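Local coordinates for putative carbonic anhydrase (Streptococcus mutans, PDB 3LAS), which probably catalyses the reversible hydration of carbon dioxide to hydrogencarbonate as a zinc-dependent carbonic anhydrase of the beta class, at residues A[31-36]-A[83-88]. Sequence-based numbering, arbitrary orientation.
Sequences TRVAIV and TSEIVV
A34 and V36 exchange backbone hydrogen bonds with E85 and V87 across parallel strands, A34 lying level with I86 and V36 with V88, the strand segments 33-36 and 85-88 running 4.7 Å apart with their directions 20° from one another. A34 N donates to E85 O (3.0 Å), A34 O accepts from V87 N, and V36 N gives the shortest of the three to V87 O (2.8 Å). Where the strands begin, R32 O is gripped twice: S84 N meets it almost straight at 2.8 Å, while E85 N adds a weak, bent bond. On the face carrying V33, I35, E85 and V87, the E85 side chain lies alongside V33; with CG anti to the backbone N (chi1 177°) and the chain extended beyond it, the carboxylate carbon CD comes to rest 3.9 Å from V33 CG2. The other methyl, V33 CG1, reaches diagonally to V87 CG2 at 4.0 Å. These are neighbouring inner strands of the mixed beta sheet of a beta-class carbonic anhydrase; helix 68-80 makes the beta-alpha-beta crossover from strand 56-61 to 85-91, passing over 33-38, and farther on the two strands carry the zinc ligands C38 and H91. The V33 face meets the second subunit, whose Y5 and F6 backbone N-H groups bind E85 OE1 and OE2 respectively, with F9 packing on V33 and F6 on V87. Both carboxylate oxygens are thereby held, which would probably stabilise the negative charge, and a water donates to both E85 OE1 and T31 O, bridging them. On the opposite face, V36 CG2 touches I86 CG2 at 4.2 Å, while helix 68-80 packs against A34 and helix 127-140 against I86 and V88. T83 CB makes a close van der Waals contact with R32 O (3.3 Å), and T83 OG1 hydrogen-bonds to S77 OG of helix 68-80.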
loop_
_atom_site.group_PDB
_atom_site.type_symbol
_atom_site.label_atom_id
_atom_site.label_comp_id
_atom_site.label_asym_id
_atom_site.label_seq_id
_atom_site.Cartn_x
_atom_site.Cartn_y
_atom_site.Cartn_z
ATOM N N THR A 31 -6.319 -12.067 11.105
ATOM C CA THR A 31 -7.591 -11.396 11.404
ATOM C C THR A 31 -8.589 -11.451 10.285
ATOM O O THR A 31 -9.737 -10.984 10.443
ATOM C CB THR A 31 -7.432 -9.892 11.780
ATOM O OG1 THR A 31 -7.001 -9.201 10.603
ATOM C CG2 THR A 31 -6.384 -9.697 12.920
ATOM N N ARG A 32 -8.167 -11.918 9.101
ATOM C CA ARG A 32 -9.063 -11.932 7.905
ATOM C C ARG A 32 -9.469 -10.552 7.485
ATOM O O ARG A 32 -10.459 -10.359 6.781
ATOM C CB ARG A 32 -10.254 -12.861 8.023
ATOM C CG ARG A 32 -9.813 -14.325 8.380
ATOM C CD ARG A 32 -10.993 -15.191 8.157
ATOM N NE ARG A 32 -10.992 -16.556 8.610
ATOM C CZ ARG A 32 -11.042 -16.971 9.861
ATOM N NH1 ARG A 32 -10.887 -16.101 10.882
ATOM N NH2 ARG A 32 -11.184 -18.305 10.024
ATOM N N VAL A 33 -8.637 -9.535 7.778
ATOM C CA VAL A 33 -8.925 -8.155 7.381
ATOM C C VAL A 33 -7.912 -7.679 6.359
ATOM O O VAL A 33 -6.696 -7.993 6.465
ATOM C CB VAL A 33 -8.886 -7.201 8.608
ATOM C CG1 VAL A 33 -9.156 -5.753 8.141
ATOM C CG2 VAL A 33 -9.865 -7.615 9.667
ATOM N N ALA A 34 -8.387 -6.919 5.385
ATOM C CA ALA A 34 -7.561 -6.097 4.492
ATOM C C ALA A 34 -7.879 -4.651 4.741
ATOM O O ALA A 34 -9.105 -4.255 4.764
ATOM C CB ALA A 34 -7.810 -6.478 3.049
ATOM N N ILE A 35 -6.843 -3.832 4.929
ATOM C CA ILE A 35 -6.995 -2.373 5.118
ATOM C C ILE A 35 -6.614 -1.671 3.871
ATOM O O ILE A 35 -5.587 -2.021 3.257
ATOM C CB ILE A 35 -6.056 -1.964 6.258
ATOM C CG1 ILE A 35 -6.498 -2.670 7.579
ATOM C CG2 ILE A 35 -6.045 -0.421 6.472
ATOM C CD1 ILE A 35 -5.287 -2.958 8.459
ATOM N N VAL A 36 -7.421 -0.727 3.398
ATOM C CA VAL A 36 -7.094 0.142 2.215
ATOM C C VAL A 36 -6.862 1.533 2.739
ATOM O O VAL A 36 -7.804 2.123 3.340
ATOM C CB VAL A 36 -8.265 0.107 1.217
ATOM C CG1 VAL A 36 -8.053 1.068 0.033
ATOM C CG2 VAL A 36 -8.545 -1.338 0.733
ATOM N N THR A 83 -9.070 -13.468 3.350
ATOM C CA THR A 83 -9.665 -12.352 4.096
ATOM C C THR A 83 -11.145 -12.189 3.754
ATOM O O THR A 83 -11.624 -12.631 2.692
ATOM C CB THR A 83 -8.911 -11.001 3.942
ATOM O OG1 THR A 83 -9.070 -10.537 2.595
ATOM C CG2 THR A 83 -7.420 -11.136 4.275
ATOM N N SER A 84 -11.865 -11.544 4.660
ATOM C CA SER A 84 -13.300 -11.431 4.529
ATOM C C SER A 84 -13.858 -10.233 5.165
ATOM O O SER A 84 -15.074 -10.124 5.365
ATOM C CB SER A 84 -13.983 -12.726 4.963
ATOM O OG SER A 84 -13.604 -13.083 6.255
ATOM N N GLU A 85 -13.057 -9.210 5.407
ATOM C CA GLU A 85 -13.453 -7.932 5.948
ATOM C C GLU A 85 -12.533 -6.848 5.359
ATOM O O GLU A 85 -11.348 -7.122 5.101
ATOM C CB GLU A 85 -13.293 -8.024 7.524
ATOM C CG GLU A 85 -13.617 -6.687 8.182
ATOM C CD GLU A 85 -13.722 -6.799 9.741
ATOM O OE1 GLU A 85 -13.782 -7.880 10.349
ATOM O OE2 GLU A 85 -13.768 -5.659 10.282
ATOM N N ILE A 86 -13.085 -5.663 5.113
ATOM C CA ILE A 86 -12.292 -4.550 4.545
ATOM C C ILE A 86 -12.446 -3.344 5.437
ATOM O O ILE A 86 -13.569 -3.067 5.921
ATOM C CB ILE A 86 -12.760 -4.193 3.086
ATOM C CG1 ILE A 86 -12.552 -5.393 2.182
ATOM C CG2 ILE A 86 -11.930 -3.002 2.619
ATOM C CD1 ILE A 86 -13.286 -5.167 0.837
ATOM N N VAL A 87 -11.372 -2.574 5.628
ATOM C CA VAL A 87 -11.428 -1.254 6.278
ATOM C C VAL A 87 -10.907 -0.261 5.305
ATOM O O VAL A 87 -9.755 -0.407 4.829
ATOM C CB VAL A 87 -10.589 -1.247 7.568
ATOM C CG1 VAL A 87 -10.582 0.181 8.228
ATOM C CG2 VAL A 87 -11.084 -2.247 8.567
ATOM N N VAL A 88 -11.685 0.761 4.956
ATOM C CA VAL A 88 -11.211 1.890 4.128
ATOM C C VAL A 88 -10.827 3.006 5.045
ATOM O O VAL A 88 -11.756 3.536 5.775
ATOM C CB VAL A 88 -12.317 2.318 3.156
ATOM C CG1 VAL A 88 -11.829 3.554 2.368
ATOM C CG2 VAL A 88 -12.615 1.156 2.208
HETATM O O HOH W 1 -12.490 -10.390 10.078
#